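Local coordinates for methyltransferase domain-containing protein (Deinococcus radiodurans, PDB 3M33), which is of unknown function but probably acts as a methyltransferase, at residues K84-N89 against A93-W98; R16-Y21 against P80-L85; E149-L154 against E209-L214. All blocks are in the same frame, centred on the assembly; numbering follows the deposited sequence.

Contact 1 of 3, residues K84-N89 against A93-W98; sequences KLARAN and ADVYEW. With SO4 (sulfate ion), chain H.
The guanidinium group of Arg87 has Val95 CG1 over one face, 4.0 Å above its plane and offset toward the rim, while O4 of a bound sulfate ion lies at the edge, near the plane. The aromatic ring of Tyr96 meets the same ion obliquely, through CD1 and O1. From helix 80-89 the Arg87 side chain runs out extended from CG to NE and crosses the Val95 side chain at a slant, Arg87 CG standing 3.8 Å from Val95 CB. At its end Arg87 NH2 donates to the backbone Val95 O at 3.2 Å, a moderately bent bond (149°) that arrives from above the carbonyl plane. The same NH2 lies 3.2 Å from sulfate O4. Backbone Glu97 N grips the ion at two oxygens, O4 at 2.9 Å and O3 at 3.0 Å. Next to the arginine in the helix, Ala86 CB touches Val95 CG1 at 4.4 Å, and Val95 also packs on Leu83, so the apolar side of the helix rests on strand 94-97. This is the return half of the right-handed beta-alpha-beta crossover from strand 72-77, part of a Rossmann-like fold. The sulfate probably came from the crystallisation liquor; its place beside an arginine and a backbone N-H suggests a local preference for anions, with the positive charge of Arg87 likely to be partly balanced there.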
loop_
_atom_site.group_PDB
_atom_site.type_symbol
_atom_site.label_atom_id
_atom_site.label_comp_id
_atom_site.label_asym_id
_atom_site.label_seq_id
_atom_site.Cartn_x
_atom_site.Cartn_y
_atom_site.Cartn_z
ATOM N N LYS A 84 -15.971 8.432 1.023
ATOM C CA LYS A 84 -17.376 8.013 0.945
ATOM C C LYS A 84 -17.513 6.559 0.475
ATOM O O LYS A 84 -18.276 5.784 1.058
ATOM C CB LYS A 84 -18.185 8.936 0.032
ATOM C CG LYS A 84 -18.405 10.321 0.602
ATOM C CD LYS A 84 -19.280 11.168 -0.309
ATOM C CE LYS A 84 -19.388 12.590 0.218
ATOM N NZ LYS A 84 -20.054 13.492 -0.760
ATOM N N LEU A 85 -16.775 6.197 -0.575
ATOM C CA LEU A 85 -16.719 4.810 -1.034
ATOM C C LEU A 85 -16.155 3.894 0.035
ATOM O O LEU A 85 -16.638 2.772 0.233
ATOM C CB LEU A 85 -15.864 4.687 -2.292
ATOM C CG LEU A 85 -16.357 5.583 -3.410
ATOM C CD1 LEU A 85 -15.461 5.474 -4.635
ATOM C CD2 LEU A 85 -17.799 5.196 -3.728
ATOM N N ALA A 86 -15.130 4.357 0.734
ATOM C CA ALA A 86 -14.537 3.503 1.759
ATOM C C ALA A 86 -15.550 3.203 2.870
ATOM O O ALA A 86 -15.656 2.069 3.318
ATOM C CB ALA A 86 -13.233 4.107 2.324
ATOM N N ARG A 87 -16.306 4.209 3.302
ATOM C CA ARG A 87 -17.288 3.981 4.365
ATOM C C ARG A 87 -18.359 2.965 3.942
ATOM O O ARG A 87 -18.690 2.052 4.705
ATOM C CB ARG A 87 -17.892 5.299 4.857
ATOM C CG ARG A 87 -16.874 6.151 5.608
ATOM C CD ARG A 87 -17.477 7.397 6.251
ATOM N NE ARG A 87 -16.432 8.290 6.760
ATOM C CZ ARG A 87 -15.969 9.356 6.105
ATOM N NH1 ARG A 87 -16.474 9.678 4.919
ATOM N NH2 ARG A 87 -15.009 10.109 6.640
ATOM N N ALA A 88 -18.864 3.105 2.716
ATOM C CA ALA A 88 -19.807 2.143 2.141
ATOM C C ALA A 88 -19.204 0.741 1.932
ATOM O O ALA A 88 -19.868 -0.274 2.159
ATOM C CB ALA A 88 -20.364 2.679 0.827
ATOM N N ASN A 89 -17.947 0.695 1.497
ATOM C CA ASN A 89 -17.267 -0.566 1.240
ATOM C C ASN A 89 -17.055 -1.319 2.557
ATOM O O ASN A 89 -17.151 -2.546 2.608
ATOM C CB ASN A 89 -15.927 -0.299 0.530
ATOM C CG ASN A 89 -15.399 -1.505 -0.230
ATOM O OD1 ASN A 89 -16.093 -2.505 -0.413
ATOM N ND2 ASN A 89 -14.153 -1.407 -0.685
ATOM N N ALA A 93 -15.677 -0.232 9.491
ATOM C CA ALA A 93 -14.456 0.566 9.652
ATOM C C ALA A 93 -14.741 1.971 10.154
ATOM O O ALA A 93 -15.812 2.528 9.900
ATOM C CB ALA A 93 -13.639 0.602 8.331
ATOM N N ASP A 94 -13.789 2.537 10.893
ATOM C CA ASP A 94 -13.843 3.950 11.249
ATOM C C ASP A 94 -12.917 4.724 10.317
ATOM O O ASP A 94 -11.702 4.569 10.388
ATOM C CB ASP A 94 -13.410 4.155 12.692
ATOM C CG ASP A 94 -14.406 3.572 13.694
ATOM O OD1 ASP A 94 -15.626 3.654 13.453
ATOM O OD2 ASP A 94 -13.964 3.038 14.729
ATOM N N VAL A 95 -13.487 5.558 9.457
ATOM C CA VAL A 95 -12.717 6.201 8.387
ATOM C C VAL A 95 -12.574 7.703 8.611
ATOM O O VAL A 95 -13.554 8.396 8.860
ATOM C CB VAL A 95 -13.376 5.940 7.021
ATOM C CG1 VAL A 95 -12.602 6.599 5.907
ATOM C CG2 VAL A 95 -13.487 4.442 6.780
ATOM N N TYR A 96 -11.350 8.199 8.487
ATOM C CA TYR A 96 -11.008 9.581 8.816
ATOM C C TYR A 96 -10.334 10.297 7.644
ATOM O O TYR A 96 -9.556 9.706 6.891
ATOM C CB TYR A 96 -10.066 9.594 10.027
ATOM C CG TYR A 96 -10.666 8.974 11.273
ATOM C CD1 TYR A 96 -11.343 9.754 12.208
ATOM C CD2 TYR A 96 -10.563 7.610 11.509
ATOM C CE1 TYR A 96 -11.902 9.186 13.346
ATOM C CE2 TYR A 96 -11.111 7.027 12.647
ATOM C CZ TYR A 96 -11.780 7.818 13.561
ATOM O OH TYR A 96 -12.321 7.243 14.689
ATOM N N GLU A 97 -10.631 11.579 7.506
ATOM C CA GLU A 97 -10.062 12.412 6.459
ATOM C C GLU A 97 -8.833 13.077 7.031
ATOM O O GLU A 97 -8.939 13.899 7.930
ATOM C CB GLU A 97 -11.080 13.480 6.049
ATOM C CG GLU A 97 -10.692 14.277 4.835
ATOM C CD GLU A 97 -11.723 15.347 4.505
ATOM O OE1 GLU A 97 -11.332 16.396 3.954
ATOM O OE2 GLU A 97 -12.922 15.141 4.799
ATOM N N TRP A 98 -7.661 12.715 6.526
ATOM C CA TRP A 98 -6.422 13.216 7.094
ATOM C C TRP A 98 -5.317 13.171 6.049
ATOM O O TRP A 98 -5.235 12.227 5.255
ATOM C CB TRP A 98 -6.031 12.384 8.330
ATOM C CG TRP A 98 -4.904 12.972 9.129
ATOM C CD1 TRP A 98 -4.667 14.295 9.344
ATOM C CD2 TRP A 98 -3.884 12.262 9.848
ATOM N NE1 TRP A 98 -3.560 14.460 10.134
ATOM C CE2 TRP A 98 -3.054 13.229 10.454
ATOM C CE3 TRP A 98 -3.580 10.908 10.021
ATOM C CZ2 TRP A 98 -1.941 12.886 11.227
ATOM C CZ3 TRP A 98 -2.471 10.564 10.792
ATOM C CH2 TRP A 98 -1.668 11.548 11.386
HETATM S S SO4 H . -13.155 12.976 9.454
HETATM O O1 SO4 H . -13.733 12.154 10.518
HETATM O O2 SO4 H . -13.839 14.268 9.384
HETATM O O3 SO4 H . -11.737 13.198 9.733
HETATM O O4 SO4 H . -13.312 12.303 8.169
#

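Contact 2 of 3, residues R16-Y21 against P80-L85; sequences RELGGY and PELLKL
Leu18 CD2 touches two leucine methyls of helix 80-89, 3.7 Å from Leu85 CD1 and 3.9 Å from Leu82 CD1. The Leu18 side chain crosses that of Leu85 at about a right angle and meets Leu82 more obliquely. Leu82 CD1 also touches Glu17 CB at 3.9 Å, and its other methyl, CD2, comes within 4.1 Å of the backbone Glu17 O. With its CG swung opposite the backbone N (chi1 -165°), Leu82 projects both methyls at the end of helix 9-18 and has more of its surface buried across this contact than any other residue. Further out, the carboxylate of Glu17 turns away from the leucines: OE2 is held by a salt bridge from Arg13 and a hydrogen bond from Ser79 OG, just ahead of helix 80-89. On the outer side of that helix, Lys84 NZ forms a salt bridge with Glu81 OE2 at 3.1 Å, one turn apart, meeting the carboxylate on its syn side. His59, in the glycine-rich loop after strand 51-55 that probably corresponds to the cofactor-binding loop of Rossmann-like methyltransferases, touches Leu18, Leu82 and Leu85 alike. The N-terminal helix 9-18 packs by its last turn on helix 80-89, whose Leu83 packs on Val95 and Glu97 of strand 94-97.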
loop_
_atom_site.group_PDB
_atom_site.type_symbol
_atom_site.label_atom_id
_atom_site.label_comp_id
_atom_site.label_asym_id
_atom_site.label_seq_id
_atom_site.Cartn_x
_atom_site.Cartn_y
_atom_site.Cartn_z
ATOM N N ARG A 16 -8.360 7.256 -11.571
ATOM C CA ARG A 16 -7.156 7.660 -10.857
ATOM C C ARG A 16 -7.335 7.328 -9.391
ATOM O O ARG A 16 -6.419 6.814 -8.751
ATOM C CB ARG A 16 -6.871 9.157 -11.017
ATOM C CG ARG A 16 -6.374 9.565 -12.397
ATOM C CD ARG A 16 -5.744 10.963 -12.384
ATOM N NE ARG A 16 -6.671 12.009 -11.945
ATOM C CZ ARG A 16 -7.414 12.750 -12.768
ATOM N NH1 ARG A 16 -8.223 13.678 -12.275
ATOM N NH2 ARG A 16 -7.351 12.568 -14.083
ATOM N N GLU A 17 -8.528 7.603 -8.867
ATOM C CA GLU A 17 -8.769 7.436 -7.439
ATOM C C GLU A 17 -8.849 5.969 -6.988
ATOM O O GLU A 17 -8.164 5.572 -6.039
ATOM C CB GLU A 17 -9.973 8.261 -6.983
ATOM C CG GLU A 17 -9.684 9.759 -7.022
ATOM C CD GLU A 17 -10.607 10.581 -6.140
ATOM O OE1 GLU A 17 -11.836 10.546 -6.364
ATOM O OE2 GLU A 17 -10.098 11.277 -5.233
ATOM N N LEU A 18 -9.644 5.153 -7.673
ATOM C CA LEU A 18 -9.714 3.746 -7.301
ATOM C C LEU A 18 -8.365 3.076 -7.560
ATOM O O LEU A 18 -8.010 2.110 -6.887
ATOM C CB LEU A 18 -10.847 3.018 -8.033
ATOM C CG LEU A 18 -12.223 3.673 -7.887
ATOM C CD1 LEU A 18 -13.321 2.747 -8.386
ATOM C CD2 LEU A 18 -12.500 4.071 -6.434
ATOM N N GLY A 19 -7.606 3.614 -8.515
ATOM C CA GLY A 19 -6.319 3.040 -8.882
ATOM C C GLY A 19 -5.099 3.619 -8.174
ATOM O O GLY A 19 -3.968 3.203 -8.437
ATOM N N GLY A 20 -5.332 4.561 -7.263
ATOM C CA GLY A 20 -4.260 5.299 -6.611
ATOM C C GLY A 20 -3.088 4.500 -6.052
ATOM O O GLY A 20 -1.960 4.996 -6.033
ATOM N N TYR A 21 -3.350 3.277 -5.592
ATOM C CA TYR A 21 -2.317 2.437 -4.977
ATOM C C TYR A 21 -1.920 1.240 -5.853
ATOM O O TYR A 21 -1.327 0.269 -5.364
ATOM C CB TYR A 21 -2.748 1.988 -3.564
ATOM C CG TYR A 21 -3.005 3.182 -2.664
ATOM C CD1 TYR A 21 -1.947 3.876 -2.083
ATOM C CD2 TYR A 21 -4.300 3.658 -2.450
ATOM C CE1 TYR A 21 -2.167 4.997 -1.290
ATOM C CE2 TYR A 21 -4.528 4.781 -1.657
ATOM C CZ TYR A 21 -3.456 5.438 -1.080
ATOM O OH TYR A 21 -3.664 6.540 -0.302
ATOM N N PRO A 80 -11.957 13.284 0.191
ATOM C CA PRO A 80 -13.261 13.166 0.862
ATOM C C PRO A 80 -14.225 12.254 0.103
ATOM O O PRO A 80 -14.923 11.445 0.721
ATOM C CB PRO A 80 -13.796 14.602 0.856
ATOM C CG PRO A 80 -12.596 15.465 0.656
ATOM C CD PRO A 80 -11.660 14.672 -0.203
ATOM N N GLU A 81 -14.264 12.370 -1.220
ATOM C CA GLU A 81 -15.212 11.578 -1.992
ATOM C C GLU A 81 -14.800 10.105 -1.942
ATOM O O GLU A 81 -15.619 9.220 -1.702
ATOM C CB GLU A 81 -15.334 12.099 -3.434
ATOM C CG GLU A 81 -15.870 13.544 -3.557
ATOM C CD GLU A 81 -17.305 13.714 -3.032
ATOM O OE1 GLU A 81 -18.216 13.005 -3.509
ATOM O OE2 GLU A 81 -17.526 14.570 -2.146
ATOM N N LEU A 82 -13.513 9.858 -2.139
ATOM C CA LEU A 82 -12.966 8.522 -2.028
ATOM C C LEU A 82 -13.330 7.891 -0.677
ATOM O O LEU A 82 -13.727 6.730 -0.609
ATOM C CB LEU A 82 -11.456 8.584 -2.217
ATOM C CG LEU A 82 -10.766 7.260 -2.476
ATOM C CD1 LEU A 82 -11.339 6.590 -3.738
ATOM C CD2 LEU A 82 -9.262 7.499 -2.594
ATOM N N LEU A 83 -13.235 8.665 0.396
ATOM C CA LEU A 83 -13.629 8.165 1.706
ATOM C C LEU A 83 -15.110 7.766 1.785
ATOM O O LEU A 83 -15.460 6.846 2.522
ATOM C CB LEU A 83 -13.275 9.157 2.804
ATOM C CG LEU A 83 -11.776 9.404 2.965
ATOM C CD1 LEU A 83 -11.532 10.390 4.100
ATOM C CD2 LEU A 83 -11.045 8.100 3.225
ATOM N N LYS A 84 -15.971 8.432 1.023
ATOM C CA LYS A 84 -17.376 8.013 0.945
ATOM C C LYS A 84 -17.513 6.559 0.475
ATOM O O LYS A 84 -18.276 5.784 1.058
ATOM C CB LYS A 84 -18.185 8.936 0.032
ATOM C CG LYS A 84 -18.405 10.321 0.602
ATOM C CD LYS A 84 -19.280 11.168 -0.309
ATOM C CE LYS A 84 -19.388 12.590 0.218
ATOM N NZ LYS A 84 -20.054 13.492 -0.760
ATOM N N LEU A 85 -16.775 6.197 -0.575
ATOM C CA LEU A 85 -16.719 4.810 -1.034
ATOM C C LEU A 85 -16.155 3.894 0.035
ATOM O O LEU A 85 -16.638 2.772 0.233
ATOM C CB LEU A 85 -15.864 4.687 -2.292
ATOM C CG LEU A 85 -16.357 5.583 -3.410
ATOM C CD1 LEU A 85 -15.461 5.474 -4.635
ATOM C CD2 LEU A 85 -17.799 5.196 -3.728
#

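Contact 3 of 3, residues E149-L154 against E209-L214; sequences EVPERL and ERHLVL. With SO4 (sulfate ion), chain I.
Helix 149-156 lies against one face of the central mixed sheet, over strand 204-216, and their short segments run nearly parallel (19°) with axes 10.2 Å apart. Val150 CG1 and Val213 CG2 meet tip to tip at 3.9 Å. Leu154 CD1 reaches Val213 CG1 in the same manner, at 3.8 Å, so one valine of the strand takes two side chains a helical turn apart. Pro151 CG approaches the edge of the His211 ring at CE1, 4.1 Å away, while Val213 CG2 lies over one face of that ring toward its rim. The imidazole is fixed by Glu164 at NE2 and the backbone N of Val147 at ND1. Strand 204-216 runs between strands 136-142 and 160-173, antiparallel to both, like the reversed strand in the sheet of Rossmann-like methyltransferases. Farther from the helix, Arg210 bends at chi2 (-77°) and returns NH1 to the backbone Glu209 O at 2.9 Å. Its NH2 makes a weak bond of 3.2 Å to O2 of a sulfate, which also binds Arg27. A leucine in place of Arg210 would probably leave Glu35 and Glu208 without their salt-bridge mate and the sulfate with one partner fewer.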
loop_
_atom_site.group_PDB
_atom_site.type_symbol
_atom_site.label_atom_id
_atom_site.label_comp_id
_atom_site.label_asym_id
_atom_site.label_seq_id
_atom_site.Cartn_x
_atom_site.Cartn_y
_atom_site.Cartn_z
ATOM N N GLU A 149 13.606 4.743 2.883
ATOM C CA GLU A 149 13.067 5.573 3.960
ATOM C C GLU A 149 12.401 4.780 5.069
ATOM O O GLU A 149 12.322 5.249 6.204
ATOM C CB GLU A 149 12.051 6.582 3.438
ATOM C CG GLU A 149 12.399 7.159 2.110
ATOM C CD GLU A 149 11.713 6.411 1.001
ATOM O OE1 GLU A 149 10.460 6.499 0.935
ATOM O OE2 GLU A 149 12.424 5.737 0.216
ATOM N N VAL A 150 11.897 3.594 4.747
ATOM C CA VAL A 150 11.133 2.838 5.745
ATOM C C VAL A 150 12.050 2.352 6.873
ATOM O O VAL A 150 11.827 2.674 8.039
ATOM C CB VAL A 150 10.311 1.690 5.099
ATOM C CG1 VAL A 150 9.894 0.647 6.151
ATOM C CG2 VAL A 150 9.092 2.276 4.371
ATOM N N PRO A 151 13.107 1.603 6.528
ATOM C CA PRO A 151 14.094 1.224 7.549
ATOM C C PRO A 151 14.715 2.439 8.254
ATOM O O PRO A 151 14.866 2.394 9.474
ATOM C CB PRO A 151 15.155 0.457 6.746
ATOM C CG PRO A 151 14.389 -0.102 5.579
ATOM C CD PRO A 151 13.389 0.974 5.227
ATOM N N GLU A 152 15.060 3.493 7.510
ATOM C CA GLU A 152 15.614 4.713 8.120
ATOM C C GLU A 152 14.636 5.322 9.113
ATOM O O GLU A 152 15.010 5.691 10.235
ATOM C CB GLU A 152 15.949 5.765 7.053
ATOM C CG GLU A 152 17.021 5.347 6.038
ATOM C CD GLU A 152 17.085 6.275 4.823
ATOM O OE1 GLU A 152 16.278 7.231 4.759
ATOM O OE2 GLU A 152 17.935 6.040 3.927
ATOM N N ARG A 153 13.374 5.444 8.716
ATOM C CA ARG A 153 12.409 6.068 9.621
ATOM C C ARG A 153 12.129 5.196 10.837
ATOM O O ARG A 153 11.963 5.703 11.939
ATOM C CB ARG A 153 11.132 6.461 8.890
ATOM C CG ARG A 153 11.319 7.742 8.112
ATOM C CD ARG A 153 10.269 7.938 7.056
ATOM N NE ARG A 153 10.416 9.259 6.463
ATOM C CZ ARG A 153 9.579 9.782 5.576
ATOM N NH1 ARG A 153 8.531 9.081 5.159
ATOM N NH2 ARG A 153 9.794 11.008 5.104
ATOM N N LEU A 154 12.129 3.881 10.649
ATOM C CA LEU A 154 11.921 2.974 11.774
ATOM C C LEU A 154 13.119 3.043 12.739
ATOM O O LEU A 154 12.938 3.015 13.959
ATOM C CB LEU A 154 11.665 1.536 11.293
ATOM C CG LEU A 154 10.294 1.231 10.662
ATOM C CD1 LEU A 154 10.371 -0.044 9.864
ATOM C CD2 LEU A 154 9.204 1.115 11.716
ATOM N N GLU A 209 8.217 -5.428 -8.532
ATOM C CA GLU A 209 9.007 -5.643 -7.329
ATOM C C GLU A 209 8.366 -5.021 -6.094
ATOM O O GLU A 209 7.717 -3.991 -6.179
ATOM C CB GLU A 209 10.441 -5.129 -7.544
ATOM C CG GLU A 209 11.016 -5.611 -8.860
ATOM C CD GLU A 209 12.522 -5.409 -8.988
ATOM O OE1 GLU A 209 13.007 -4.291 -8.743
ATOM O OE2 GLU A 209 13.213 -6.385 -9.332
ATOM N N ARG A 210 8.549 -5.657 -4.940
ATOM C CA ARG A 210 7.952 -5.164 -3.706
ATOM C C ARG A 210 8.930 -5.284 -2.543
ATOM O O ARG A 210 9.784 -6.162 -2.535
ATOM C CB ARG A 210 6.674 -5.937 -3.371
ATOM C CG ARG A 210 5.625 -5.932 -4.473
ATOM C CD ARG A 210 4.837 -4.601 -4.556
ATOM N NE ARG A 210 3.739 -4.736 -5.514
ATOM C CZ ARG A 210 3.888 -4.605 -6.827
ATOM N NH1 ARG A 210 5.091 -4.325 -7.318
ATOM N NH2 ARG A 210 2.853 -4.775 -7.652
ATOM N N HIS A 211 8.787 -4.399 -1.563
ATOM C CA HIS A 211 9.611 -4.422 -0.361
ATOM C C HIS A 211 8.685 -4.563 0.842
ATOM O O HIS A 211 7.986 -3.619 1.189
ATOM C CB HIS A 211 10.371 -3.094 -0.251
ATOM C CG HIS A 211 11.316 -3.017 0.907
ATOM N ND1 HIS A 211 11.900 -1.829 1.306
ATOM C CD2 HIS A 211 11.802 -3.970 1.737
ATOM C CE1 HIS A 211 12.697 -2.057 2.333
ATOM N NE2 HIS A 211 12.650 -3.344 2.623
ATOM N N LEU A 212 8.680 -5.729 1.482
ATOM C CA LEU A 212 7.818 -5.951 2.645
ATOM C C LEU A 212 8.588 -5.743 3.926
ATOM O O LEU A 212 9.715 -6.224 4.053
ATOM C CB LEU A 212 7.268 -7.378 2.660
ATOM C CG LEU A 212 6.176 -7.844 1.712
ATOM C CD1 LEU A 212 6.622 -7.747 0.264
ATOM C CD2 LEU A 212 5.793 -9.282 2.055
ATOM N N VAL A 213 7.973 -5.060 4.889
ATOM C CA VAL A 213 8.628 -4.788 6.157
ATOM C C VAL A 213 7.637 -4.990 7.295
ATOM O O VAL A 213 6.556 -4.406 7.300
ATOM C CB VAL A 213 9.193 -3.330 6.213
ATOM C CG1 VAL A 213 9.740 -3.004 7.586
ATOM C CG2 VAL A 213 10.274 -3.128 5.170
ATOM N N LEU A 214 8.002 -5.836 8.248
ATOM C CA LEU A 214 7.255 -5.949 9.492
ATOM C C LEU A 214 8.203 -5.504 10.596
ATOM O O LEU A 214 9.337 -5.983 10.683
ATOM C CB LEU A 214 6.830 -7.406 9.716
ATOM C CG LEU A 214 6.079 -7.727 11.012
ATOM C CD1 LEU A 214 4.755 -6.985 11.012
ATOM C CD2 LEU A 214 5.833 -9.222 11.141
HETATM S S SO4 I . 0.699 -6.309 -10.103
HETATM O O1 SO4 I . -0.306 -6.533 -9.062
HETATM O O2 SO4 I . 0.992 -4.885 -10.246
HETATM O O3 SO4 I . 1.918 -7.024 -9.746
HETATM O O4 SO4 I . 0.189 -6.796 -11.379
#

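Overall arrangement
Contacts 1 and 2 share helix 80-89 and lie about 10 Å apart between centres: contact 1 takes the helix back to edge strand 94-97, contact 2 packs the end of helix 9-18 on it. Leu83 joins them. Contact 3 stands on the other side of the chain's centre, about 26 Å from contact 1 and about 24 Å from contact 2, and touches neither. Along the chain, 16-21 comes first, 80-85 runs into 84-89 and 93-98, and 149-154 and 209-214 follow. Contacts 1 and 3 reach the same sheet, one at its parallel edge, the other on strand 204-216, which runs against both its neighbours, so it links distant parts of this Rossmann-like domain.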